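Local coordinates for uricase (PDB 2YZC), which catalyses the oxidation of uric acid to 5-hydroxyisourate, a step on the way to (S)-allantoin, at residues 41-46 against 109-114; 132-137 against 149-154. All blocks are in the same frame, centred on the assembly; numbering follows the deposited sequence.

Overall arrangement
Contact 1 and contact 2 lie in one antiparallel sheet, with their centres about 10 Å apart. Contact 1 comes first along the chain and closes before contact 2 opens. It pairs strand 38-50 with strand 103-117. Contact 2 pairs the two arms of the hairpin 131-140 and 143-157. Strands 103-117 and 131-140 are neighbours, so 109-114 and 132-137 run side by side between 41-46 and 149-154. Gln112 N to Arg133 O, at 2.7 Å, is a probable hydrogen bond joining them. Segment 132-137 belongs to the first uricase family region and 149-154 to the second, so contact 2 pairs strands from the two.

Contact 1: 41-46 against 109-114; sequences DLNVTS and AAQQFF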
ATOM      1  N   ASP A  41      15.121 -10.440  12.331  1.00 19.58           N
ATOM      2  CA  ASP A  41      14.072 -10.477  11.311  1.00 21.35           C
ATOM      3  C   ASP A  41      14.558  -9.753  10.055  1.00 19.83           C
ATOM      4  O   ASP A  41      14.785  -8.546  10.091  1.00 18.83           O
ATOM      5  CB  ASP A  41      12.830  -9.779  11.895  1.00 20.86           C
ATOM      6  CG  ASP A  41      11.560 -10.042  11.103  1.00 27.79           C
ATOM      7  OD1 ASP A  41      11.640 -10.559   9.969  1.00 27.62           O
ATOM      8  OD2 ASP A  41      10.466  -9.711  11.626  1.00 27.46           O
ATOM      9  N   LEU A  42      14.700 -10.490   8.952  1.00 17.91           N
ATOM     10  CA  LEU A  42      15.191  -9.926   7.692  1.00 17.77           C
ATOM     11  C   LEU A  42      14.348 -10.221   6.446  1.00 18.87           C
ATOM     12  O   LEU A  42      13.617 -11.211   6.393  1.00 18.22           O
ATOM     13  CB  LEU A  42      16.607 -10.446   7.400  1.00 19.03           C
ATOM     14  CG  LEU A  42      17.743 -10.243   8.404  1.00 18.82           C
ATOM     15  CD1 LEU A  42      18.997 -10.969   7.904  1.00 20.23           C
ATOM     16  CD2 LEU A  42      18.017  -8.763   8.579  1.00 19.09           C
ATOM     17  N   ASN A  43      14.478  -9.346   5.447  1.00 16.47           N
ATOM     18  CA  ASN A  43      13.824  -9.501   4.147  1.00 16.89           C
ATOM     19  C   ASN A  43      15.041  -9.492   3.218  1.00 18.88           C
ATOM     20  O   ASN A  43      15.598  -8.428   2.931  1.00 18.22           O
ATOM     21  CB  ASN A  43      12.917  -8.305   3.834  1.00 17.55           C
ATOM     22  CG  ASN A  43      12.081  -8.517   2.583  1.00 19.76           C
ATOM     23  OD1 ASN A  43      11.597  -7.559   1.968  1.00 23.02           O
ATOM     24  ND2 ASN A  43      11.895  -9.774   2.204  1.00 16.00           N
ATOM     25  N   VAL A  44      15.440 -10.673   2.751  1.00 17.65           N
ATOM     26  CA  VAL A  44      16.643 -10.832   1.926  1.00 17.03           C
ATOM     27  C   VAL A  44      16.456 -11.009   0.421  1.00 17.77           C
ATOM     28  O   VAL A  44      15.564 -11.716  -0.035  1.00 17.06           O
ATOM     29  CB  VAL A  44      17.469 -12.042   2.445  1.00 18.47           C
ATOM     30  CG1 VAL A  44      18.804 -12.137   1.718  1.00 16.83           C
ATOM     31  CG2 VAL A  44      17.676 -11.912   3.960  1.00 17.43           C
ATOM     32  N   THR A  45      17.331 -10.365  -0.344  1.00 16.90           N
ATOM     33  CA  THR A  45      17.297 -10.462  -1.795  1.00 16.92           C
ATOM     34  C   THR A  45      18.691 -10.846  -2.281  1.00 18.48           C
ATOM     35  O   THR A  45      19.688 -10.257  -1.858  1.00 18.52           O
ATOM     36  CB  THR A  45      16.877  -9.129  -2.436  1.00 17.69           C
ATOM     37  OG1 THR A  45      15.491  -8.878  -2.150  1.00 17.19           O
ATOM     38  CG2 THR A  45      17.088  -9.174  -3.953  1.00 19.47           C
ATOM     39  N   SER A  46      18.744 -11.831  -3.172  1.00 18.27           N
ATOM     40  CA  SER A  46      20.003 -12.323  -3.726  1.00 19.38           C
ATOM     41  C   SER A  46      19.970 -12.309  -5.249  1.00 19.17           C
ATOM     42  O   SER A  46      19.035 -12.829  -5.854  1.00 20.50           O
ATOM     43  CB  SER A  46      20.249 -13.758  -3.242  1.00 21.43           C
ATOM     44  OG  SER A  46      21.308 -14.390  -3.950  1.00 24.06           O
ATOM     45  N   ALA A 109      21.041  -7.909  -0.740  1.00 18.65           N
ATOM     46  CA  ALA A 109      20.485  -6.843   0.072  1.00 18.41           C
ATOM     47  C   ALA A 109      19.513  -7.360   1.112  1.00 18.22           C
ATOM     48  O   ALA A 109      18.992  -8.477   1.011  1.00 17.44           O
ATOM     49  CB  ALA A 109      19.799  -5.820  -0.825  1.00 16.69           C
ATOM     50  N   ALA A 110      19.269  -6.538   2.122  1.00 17.72           N
ATOM     51  CA  ALA A 110      18.352  -6.927   3.172  1.00 18.34           C
ATOM     52  C   ALA A 110      17.797  -5.745   3.927  1.00 19.12           C
ATOM     53  O   ALA A 110      18.430  -4.694   4.040  1.00 18.61           O
ATOM     54  CB  ALA A 110      19.044  -7.873   4.153  1.00 19.41           C
ATOM     55  N   GLN A 111      16.579  -5.931   4.408  1.00 16.99           N
ATOM     56  CA  GLN A 111      15.915  -4.953   5.236  1.00 18.12           C
ATOM     57  C   GLN A 111      15.928  -5.676   6.575  1.00 17.87           C
ATOM     58  O   GLN A 111      15.763  -6.899   6.621  1.00 17.43           O
ATOM     59  CB  GLN A 111      14.477  -4.723   4.771  1.00 19.60           C
ATOM     60  CG  GLN A 111      14.368  -3.832   3.542  1.00 23.13           C
ATOM     61  CD  GLN A 111      12.950  -3.741   3.019  1.00 27.00           C
ATOM     62  OE1 GLN A 111      12.544  -2.719   2.461  1.00 31.38           O
ATOM     63  NE2 GLN A 111      12.192  -4.810   3.183  1.00 22.47           N
ATOM     64  N   GLN A 112      16.170  -4.935   7.651  1.00 17.08           N
ATOM     65  CA  GLN A 112      16.189  -5.517   8.989  1.00 16.81           C
ATOM     66  C   GLN A 112      15.073  -4.848   9.765  1.00 18.94           C
ATOM     67  O   GLN A 112      14.984  -3.617   9.792  1.00 18.62           O
ATOM     68  CB  GLN A 112      17.523  -5.251   9.689  1.00 18.44           C
ATOM     69  CG  GLN A 112      17.632  -5.898  11.072  1.00 21.91           C
ATOM     70  CD  GLN A 112      18.955  -5.601  11.754  1.00 24.09           C
ATOM     71  OE1 GLN A 112      19.988  -5.509  11.103  1.00 23.74           O
ATOM     72  NE2 GLN A 112      18.925  -5.462  13.076  1.00 28.73           N
ATOM     73  N   PHE A 113      14.225  -5.663  10.385  1.00 17.52           N
ATOM     74  CA  PHE A 113      13.099  -5.170  11.162  1.00 18.49           C
ATOM     75  C   PHE A 113      13.399  -5.316  12.645  1.00 19.80           C
ATOM     76  O   PHE A 113      13.866  -6.364  13.098  1.00 19.64           O
ATOM     77  CB  PHE A 113      11.836  -5.947  10.786  1.00 19.45           C
ATOM     78  CG  PHE A 113      11.573  -5.979   9.306  1.00 20.15           C
ATOM     79  CD1 PHE A 113      11.654  -7.171   8.598  1.00 21.27           C
ATOM     80  CD2 PHE A 113      11.291  -4.807   8.614  1.00 19.65           C
ATOM     81  CE1 PHE A 113      11.460  -7.197   7.214  1.00 22.65           C
ATOM     82  CE2 PHE A 113      11.097  -4.819   7.232  1.00 19.95           C
ATOM     83  CZ  PHE A 113      11.183  -6.017   6.532  1.00 20.61           C
ATOM     84  N   PHE A 114      13.126  -4.261  13.402  1.00 18.66           N
ATOM     85  CA  PHE A 114      13.406  -4.270  14.828  1.00 19.29           C
ATOM     86  C   PHE A 114      12.258  -4.735  15.709  1.00 20.35           C
ATOM     87  O   PHE A 114      11.085  -4.496  15.410  1.00 19.23           O
ATOM     88  CB  PHE A 114      13.861  -2.881  15.276  1.00 18.89           C
ATOM     89  CG  PHE A 114      15.116  -2.412  14.589  1.00 21.35           C
ATOM     90  CD1 PHE A 114      15.064  -1.436  13.601  1.00 20.84           C
ATOM     91  CD2 PHE A 114      16.347  -2.977  14.909  1.00 23.37           C
ATOM     92  CE1 PHE A 114      16.225  -1.028  12.937  1.00 21.80           C
ATOM     93  CE2 PHE A 114      17.513  -2.580  14.251  1.00 23.90           C
ATOM     94  CZ  PHE A 114      17.451  -1.603  13.264  1.00 22.01           C
TER
HETATM   95  O   HOH W   1      15.949  -7.875  13.597  1.00 32.56           O
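Ala109 O receives two approaches from strand 41-46. Thr45 N donates a hydrogen bond to it at 2.9 Å. Val44 CA, 3.4 Å from Ala109 O, adds a weaker C-H contact. Ala109 N returns a bond to Thr45 O and closes the pair. Further along, Asn43 and Gln111 exchange backbone bonds, with Asn43 N 3.0 Å from Gln111 O. Phe113 N then reaches Asp41 O at 3.0 Å in a nearly straight bond (175° at the hydrogen). Beyond it a water joins the strands at the Asp41 end, accepting from Asp41 N and donating to Phe113 O at 2.6 Å. The strands pair antiparallel within the sheet of the tunnelling fold (T-fold) of the uricase family. Leu42, Val44, Ala110 and Gln112 share the face on which helix 85-99 packs. There Leu42 CD2 rests on Gln112 CB at 3.7 Å, while Gln112 OE1 bonds to Thr85 of the helix. Asp41, Asn43, Gln111 and Phe113 take the opposite face. Asp41 CG is anti to the backbone N (chi1 -165°), which puts CG beside Phe113 CD1. OD1 of Asp41 meets the ring edge at Phe113 CD1, 3.7 Å away, and the carboxylate and ring planes are turned 75° apart. Arg26 forms a salt bridge to OD1, and Trp115 NE1 bonds to OD2, so both oxygens are held. Asn43 CB approaches the same ring obliquely, 3.8 Å from Phe113 CE1. Beyond the pair, Asn43 packs on Arg274 of a second subunit, and Ser46 is backbone-bonded to Lys22 of the charge relay system.

Contact 2: 132-137 against 149-154; sequences VRTAVL and GIEGLT
The carboxylate of Glu151 is the flat group here, and the methyl of Thr134 sits over one of its faces. Thr134 CG2 is 3.6 Å from Glu151 CD and almost as near to both oxygens, so it lies above the carbon. The two side chains cross at about a right angle. Val132 CG1 comes to Glu151 OE1 obliquely, 4.0 Å away and raised from the carboxylate plane on the side of the Thr134 methyl. OE2 forms a salt bridge with Arg189. The Glu151 CG stands between the backbone N and carbonyl carbon (chi1 62°), a crowded position that brings it 3.9 Å from Val132 CB. An alanine at Glu151 would probably leave Arg189 without this charged partner and open a gap beside the Thr134 methyl and Val132. Val132 and Glu151 exchange backbone bonds, with Val132 N 2.9 Å from Glu151 O. Thr134 and Gly149 do the same, but each donor stands above the carbonyl plane; Thr134 N is 50° out of the carbonyl plane of Gly149. Thr134 OG1 lies 3.3 Å from Gly149 CA, where a side chain would clash: a modelled CB would come within 2.8 Å of that oxygen. The axes of the two short segments make 140°, so the antiparallel arms are well twisted here. On the other face, Arg133 and Ile150 form a non-hydrogen-bonded pair. Arg133 extends to salt bridges with Glu86 of helix 85-99 and Asp200 of helix 199-216, and Ile150 packs on Tyr203 of the latter. Strand 103-117 borders the hairpin beside 132-137, and strand 182-192 borders it beside 149-154, through backbone bonds between Ile150 and Ala188.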
ATOM      1  N   VAL A 132      13.329   1.262   9.493  1.00 18.19           N
ATOM      2  CA  VAL A 132      13.768   0.015   8.897  1.00 17.36           C
ATOM      3  C   VAL A 132      15.224   0.224   8.508  1.00 19.28           C
ATOM      4  O   VAL A 132      15.579   1.254   7.923  1.00 17.63           O
ATOM      5  CB  VAL A 132      12.957  -0.339   7.636  1.00 16.67           C
ATOM      6  CG1 VAL A 132      13.552  -1.571   6.967  1.00 18.23           C
ATOM      7  CG2 VAL A 132      11.494  -0.613   8.014  1.00 18.26           C
ATOM      8  N   ARG A 133      16.060  -0.747   8.855  1.00 18.01           N
ATOM      9  CA  ARG A 133      17.483  -0.690   8.549  1.00 17.63           C
ATOM     10  C   ARG A 133      17.747  -1.479   7.270  1.00 18.68           C
ATOM     11  O   ARG A 133      17.148  -2.536   7.049  1.00 17.23           O
ATOM     12  CB  ARG A 133      18.276  -1.271   9.721  1.00 19.29           C
ATOM     13  CG  ARG A 133      19.762  -1.494   9.464  1.00 19.98           C
ATOM     14  CD  ARG A 133      20.442  -1.946  10.749  1.00 19.97           C
ATOM     15  NE  ARG A 133      21.821  -2.370  10.530  1.00 21.25           N
ATOM     16  CZ  ARG A 133      22.627  -2.812  11.491  1.00 21.81           C
ATOM     17  NH1 ARG A 133      22.194  -2.882  12.744  1.00 18.64           N
ATOM     18  NH2 ARG A 133      23.861  -3.204  11.195  1.00 20.20           N
ATOM     19  N   THR A 134      18.638  -0.961   6.428  1.00 16.16           N
ATOM     20  CA  THR A 134      18.951  -1.627   5.176  1.00 17.97           C
ATOM     21  C   THR A 134      20.447  -1.851   5.001  1.00 18.41           C
ATOM     22  O   THR A 134      21.270  -1.163   5.603  1.00 16.78           O
ATOM     23  CB  THR A 134      18.453  -0.807   3.964  1.00 21.17           C
ATOM     24  OG1 THR A 134      19.193   0.420   3.876  1.00 20.23           O
ATOM     25  CG2 THR A 134      16.973  -0.483   4.107  1.00 23.90           C
ATOM     26  N   ALA A 135      20.787  -2.828   4.169  1.00 18.39           N
ATOM     27  CA  ALA A 135      22.178  -3.136   3.868  1.00 18.16           C
ATOM     28  C   ALA A 135      22.215  -3.706   2.460  1.00 18.94           C
ATOM     29  O   ALA A 135      21.350  -4.492   2.071  1.00 18.60           O
ATOM     30  CB  ALA A 135      22.741  -4.149   4.872  1.00 17.93           C
ATOM     31  N   VAL A 136      23.210  -3.286   1.689  1.00 17.72           N
ATOM     32  CA  VAL A 136      23.373  -3.761   0.327  1.00 18.14           C
ATOM     33  C   VAL A 136      24.839  -4.076   0.140  1.00 19.49           C
ATOM     34  O   VAL A 136      25.702  -3.263   0.476  1.00 19.40           O
ATOM     35  CB  VAL A 136      22.982  -2.689  -0.719  1.00 20.83           C
ATOM     36  CG1 VAL A 136      23.335  -3.178  -2.117  1.00 23.58           C
ATOM     37  CG2 VAL A 136      21.488  -2.384  -0.636  1.00 22.25           C
ATOM     38  N   LEU A 137      25.115  -5.267  -0.372  1.00 19.10           N
ATOM     39  CA  LEU A 137      26.482  -5.683  -0.640  1.00 20.50           C
ATOM     40  C   LEU A 137      26.595  -5.964  -2.122  1.00 20.25           C
ATOM     41  O   LEU A 137      25.721  -6.606  -2.703  1.00 20.45           O
ATOM     42  CB  LEU A 137      26.834  -6.972   0.127  1.00 18.96           C
ATOM     43  CG  LEU A 137      28.057  -7.732  -0.421  1.00 21.15           C
ATOM     44  CD1 LEU A 137      29.336  -6.963  -0.111  1.00 17.08           C
ATOM     45  CD2 LEU A 137      28.123  -9.131   0.192  1.00 19.99           C
ATOM     46  N   GLY A 149      21.867   1.659   5.457  1.00 17.44           N
ATOM     47  CA  GLY A 149      20.958   2.782   5.417  1.00 16.83           C
ATOM     48  C   GLY A 149      19.807   2.682   6.388  1.00 18.52           C
ATOM     49  O   GLY A 149      19.668   1.708   7.130  1.00 17.53           O
ATOM     50  N   ILE A 150      18.982   3.718   6.381  1.00 18.98           N
ATOM     51  CA  ILE A 150      17.817   3.766   7.242  1.00 20.73           C
ATOM     52  C   ILE A 150      16.691   4.360   6.414  1.00 20.91           C
ATOM     53  O   ILE A 150      16.925   5.188   5.532  1.00 20.66           O
ATOM     54  CB  ILE A 150      18.081   4.642   8.487  1.00 21.47           C
ATOM     55  CG1 ILE A 150      16.880   4.583   9.437  1.00 23.39           C
ATOM     56  CG2 ILE A 150      18.356   6.076   8.066  1.00 20.96           C
ATOM     57  CD1 ILE A 150      17.140   5.239  10.780  1.00 23.08           C
ATOM     58  N   GLU A 151      15.469   3.916   6.674  1.00 20.71           N
ATOM     59  CA  GLU A 151      14.327   4.440   5.949  1.00 21.94           C
ATOM     60  C   GLU A 151      13.090   4.354   6.824  1.00 21.55           C
ATOM     61  O   GLU A 151      13.102   3.690   7.862  1.00 19.52           O
ATOM     62  CB  GLU A 151      14.119   3.662   4.643  1.00 23.34           C
ATOM     63  CG  GLU A 151      13.824   2.181   4.812  1.00 28.77           C
ATOM     64  CD  GLU A 151      13.929   1.418   3.498  1.00 33.62           C
ATOM     65  OE1 GLU A 151      13.433   0.272   3.421  1.00 34.14           O
ATOM     66  OE2 GLU A 151      14.519   1.963   2.542  1.00 35.73           O
ATOM     67  N   GLY A 152      12.043   5.065   6.419  1.00 22.11           N
ATOM     68  CA  GLY A 152      10.795   5.042   7.161  1.00 22.72           C
ATOM     69  C   GLY A 152      10.817   5.747   8.502  1.00 22.52           C
ATOM     70  O   GLY A 152       9.909   5.566   9.311  1.00 23.71           O
ATOM     71  N   LEU A 153      11.849   6.547   8.746  1.00 23.12           N
ATOM     72  CA  LEU A 153      11.964   7.280  10.001  1.00 22.84           C
ATOM     73  C   LEU A 153      11.445   8.705   9.817  1.00 24.00           C
ATOM     74  O   LEU A 153      12.161   9.585   9.336  1.00 24.24           O
ATOM     75  CB  LEU A 153      13.421   7.307  10.462  1.00 24.39           C
ATOM     76  CG  LEU A 153      13.729   8.105  11.731  1.00 25.48           C
ATOM     77  CD1 LEU A 153      12.846   7.651  12.881  1.00 26.11           C
ATOM     78  CD2 LEU A 153      15.198   7.927  12.077  1.00 28.02           C
ATOM     79  N   THR A 154      10.194   8.924  10.209  1.00 21.84           N
ATOM     80  CA  THR A 154       9.557  10.229  10.072  1.00 20.14           C
ATOM     81  C   THR A 154       9.889  11.168  11.219  1.00 19.40           C
ATOM     82  O   THR A 154       9.756  10.802  12.392  1.00 18.25           O
ATOM     83  CB  THR A 154       8.033  10.059   9.976  1.00 21.70           C
ATOM     84  OG1 THR A 154       7.736   9.176   8.890  1.00 22.33           O
ATOM     85  CG2 THR A 154       7.350  11.405   9.738  1.00 21.48           C
TER